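Local coordinates for putative eukaryotic translation initiation factor eIF-4E (Leishmania major, PDB 5WB5), which probably binds the methylated 5' cap of messenger RNA, including the trypanosomatid cap 4, and acts as a translation initiation factor, at residues G96-N102 with S209-H215. Sequence-based numbering, arbitrary orientation.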
loop_
_atom_site.group_PDB
_atom_site.type_symbol
_atom_site.label_atom_id
_atom_site.label_comp_id
_atom_site.label_asym_id
_atom_site.label_seq_id
_atom_site.Cartn_x
_atom_site.Cartn_y
_atom_site.Cartn_z
ATOM N N GLY A 96 8.969 -13.471 -8.708
ATOM C CA GLY A 96 9.508 -12.219 -8.226
ATOM C C GLY A 96 9.892 -12.277 -6.763
ATOM O O GLY A 96 9.992 -13.336 -6.141
ATOM N N GLY A 97 10.115 -11.091 -6.209
ATOM C CA GLY A 97 10.462 -10.944 -4.813
ATOM C C GLY A 97 9.945 -9.639 -4.245
ATOM O O GLY A 97 8.982 -9.063 -4.763
ATOM N N LYS A 98 10.581 -9.164 -3.177
ATOM C CA LYS A 98 10.189 -7.914 -2.544
ATOM C C LYS A 98 11.420 -7.117 -2.140
ATOM O O LYS A 98 12.387 -7.672 -1.608
ATOM C CB LYS A 98 9.299 -8.158 -1.316
ATOM C CG LYS A 98 9.946 -8.956 -0.195
ATOM C CD LYS A 98 8.981 -9.116 0.974
ATOM C CE LYS A 98 9.561 -9.982 2.079
ATOM N NZ LYS A 98 9.717 -11.397 1.645
ATOM N N LEU A 99 11.370 -5.814 -2.409
ATOM C CA LEU A 99 12.380 -4.865 -1.951
ATOM C C LEU A 99 11.809 -4.108 -0.758
ATOM O O LEU A 99 10.813 -3.395 -0.898
ATOM C CB LEU A 99 12.762 -3.894 -3.069
ATOM C CG LEU A 99 13.736 -2.758 -2.727
ATOM C CD1 LEU A 99 15.175 -3.261 -2.666
ATOM C CD2 LEU A 99 13.605 -1.632 -3.732
ATOM N N TRP A 100 12.432 -4.261 0.408
ATOM C CA TRP A 100 11.876 -3.720 1.638
ATOM C C TRP A 100 12.917 -2.906 2.394
ATOM O O TRP A 100 14.122 -2.991 2.145
ATOM C CB TRP A 100 11.318 -4.834 2.540
ATOM C CG TRP A 100 12.291 -5.922 2.883
ATOM C CD1 TRP A 100 12.548 -7.052 2.161
ATOM C CD2 TRP A 100 13.122 -5.994 4.049
ATOM N NE1 TRP A 100 13.492 -7.819 2.802
ATOM C CE2 TRP A 100 13.859 -7.192 3.964
ATOM C CE3 TRP A 100 13.316 -5.160 5.155
ATOM C CZ2 TRP A 100 14.778 -7.575 4.940
ATOM C CZ3 TRP A 100 14.229 -5.544 6.123
ATOM C CH2 TRP A 100 14.946 -6.738 6.009
ATOM N N VAL A 101 12.405 -2.093 3.318
ATOM C CA VAL A 101 13.205 -1.214 4.159
ATOM C C VAL A 101 12.573 -1.155 5.544
ATOM O O VAL A 101 11.356 -1.297 5.700
ATOM C CB VAL A 101 13.318 0.210 3.569
ATOM C CG1 VAL A 101 13.988 0.177 2.204
ATOM C CG2 VAL A 101 11.946 0.862 3.469
ATOM N N ASN A 102 13.414 -0.928 6.554
ATOM C CA ASN A 102 12.983 -0.819 7.946
ATOM C C ASN A 102 13.041 0.650 8.353
ATOM O O ASN A 102 14.124 1.199 8.573
ATOM C CB ASN A 102 13.854 -1.672 8.866
ATOM C CG ASN A 102 13.765 -3.153 8.553
ATOM O OD1 ASN A 102 12.836 -3.602 7.885
ATOM N ND2 ASN A 102 14.732 -3.920 9.042
ATOM N N SER A 209 17.411 0.339 6.730
ATOM C CA SER A 209 17.735 -0.904 6.049
ATOM C C SER A 209 17.105 -0.890 4.664
ATOM O O SER A 209 16.048 -0.288 4.453
ATOM C CB SER A 209 17.246 -2.123 6.844
ATOM O OG SER A 209 17.341 -3.313 6.080
ATOM N N MET A 210 17.776 -1.545 3.719
ATOM C CA MET A 210 17.221 -1.765 2.386
ATOM C C MET A 210 17.714 -3.113 1.890
ATOM O O MET A 210 18.924 -3.345 1.819
ATOM C CB MET A 210 17.621 -0.649 1.418
ATOM C CG MET A 210 17.098 -0.858 -0.000
ATOM S SD MET A 210 17.128 0.639 -1.006
ATOM C CE MET A 210 15.684 1.498 -0.389
ATOM N N VAL A 211 16.779 -3.993 1.549
ATOM C CA VAL A 211 17.096 -5.381 1.236
ATOM C C VAL A 211 16.130 -5.870 0.169
ATOM O O VAL A 211 14.917 -5.690 0.293
ATOM C CB VAL A 211 17.002 -6.274 2.492
ATOM C CG1 VAL A 211 17.291 -7.732 2.150
ATOM C CG2 VAL A 211 17.944 -5.780 3.585
ATOM N N PHE A 212 16.664 -6.495 -0.875
ATOM C CA PHE A 212 15.848 -7.231 -1.830
ATOM C C PHE A 212 15.884 -8.712 -1.480
ATOM O O PHE A 212 16.920 -9.236 -1.061
ATOM C CB PHE A 212 16.331 -7.029 -3.265
ATOM C CG PHE A 212 15.445 -7.683 -4.289
ATOM C CD1 PHE A 212 14.241 -7.101 -4.653
ATOM C CD2 PHE A 212 15.806 -8.884 -4.876
ATOM C CE1 PHE A 212 13.417 -7.699 -5.588
ATOM C CE2 PHE A 212 14.985 -9.488 -5.815
ATOM C CZ PHE A 212 13.789 -8.894 -6.170
ATOM N N THR A 213 14.748 -9.384 -1.656
ATOM C CA THR A 213 14.626 -10.790 -1.290
ATOM C C THR A 213 13.756 -11.496 -2.317
ATOM O O THR A 213 12.589 -11.136 -2.491
ATOM C CB THR A 213 14.025 -10.941 0.111
ATOM O OG1 THR A 213 14.800 -10.185 1.050
ATOM C CG2 THR A 213 14.007 -12.402 0.531
ATOM N N LYS A 214 14.325 -12.492 -2.993
ATOM C CA LYS A 214 13.539 -13.340 -3.876
ATOM C C LYS A 214 12.699 -14.305 -3.049
ATOM O O LYS A 214 13.132 -14.794 -2.003
ATOM C CB LYS A 214 14.450 -14.118 -4.829
ATOM C CG LYS A 214 13.703 -15.017 -5.804
ATOM C CD LYS A 214 14.658 -15.730 -6.750
ATOM C CE LYS A 214 13.910 -16.641 -7.711
ATOM N NZ LYS A 214 14.834 -17.387 -8.611
ATOM N N HIS A 215 11.490 -14.574 -3.522
ATOM C CA HIS A 215 10.572 -15.435 -2.792
ATOM C C HIS A 215 10.919 -16.903 -3.004
ATOM O O HIS A 215 11.177 -17.631 -2.045
ATOM C CB HIS A 215 9.131 -15.164 -3.222
ATOM C CG HIS A 215 8.675 -13.764 -2.952
ATOM N ND1 HIS A 215 7.696 -13.141 -3.697
ATOM C CD2 HIS A 215 9.057 -12.868 -2.010
ATOM C CE1 HIS A 215 7.499 -11.922 -3.229
ATOM N NE2 HIS A 215 8.311 -11.731 -2.205
#
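Strands 97-102 and 210-214 run antiparallel, their axes 4.7 Å apart at closest approach. Lys-98 with Thr-213 and Trp-100 with Val-211 are hydrogen-bonded pairs, each closed by two N-to-O bonds of 2.9 Å; beyond Gly-97, His-215 N still reaches Gly-96 O at 3.3 Å. Trp-100 adds a side-chain bond, NE1 to Thr-213 OG1 at 3.2 Å, so the β-branched threonine serves the strand and also supplies an acceptor at the indole edge. On the same face Val-211 CB lies 3.9 Å from the centroid of the indole six-membered ring, a CH-pi contact, while Arg-177 makes a cation-pi interaction with the indole. Gly-97 is apt where it is: its CA sits 3.5 Å from the centroid of the His-215 ring, over the face, and a β-carbon would clash with Thr-213 O. His-215 ND1 bonds to Asn-93 O. Apolar Leu-99, Val-101, Met-210 and Phe-212 share the other face, with Leu-99 CB 3.9 Å from Phe-212 CD1; Leu-99, Met-210 and Phe-212 also touch helix 188-200. Strand 210-214 thus forms one edge of the curved antiparallel sheet, backed by helices, that characterises the eIF4E fold.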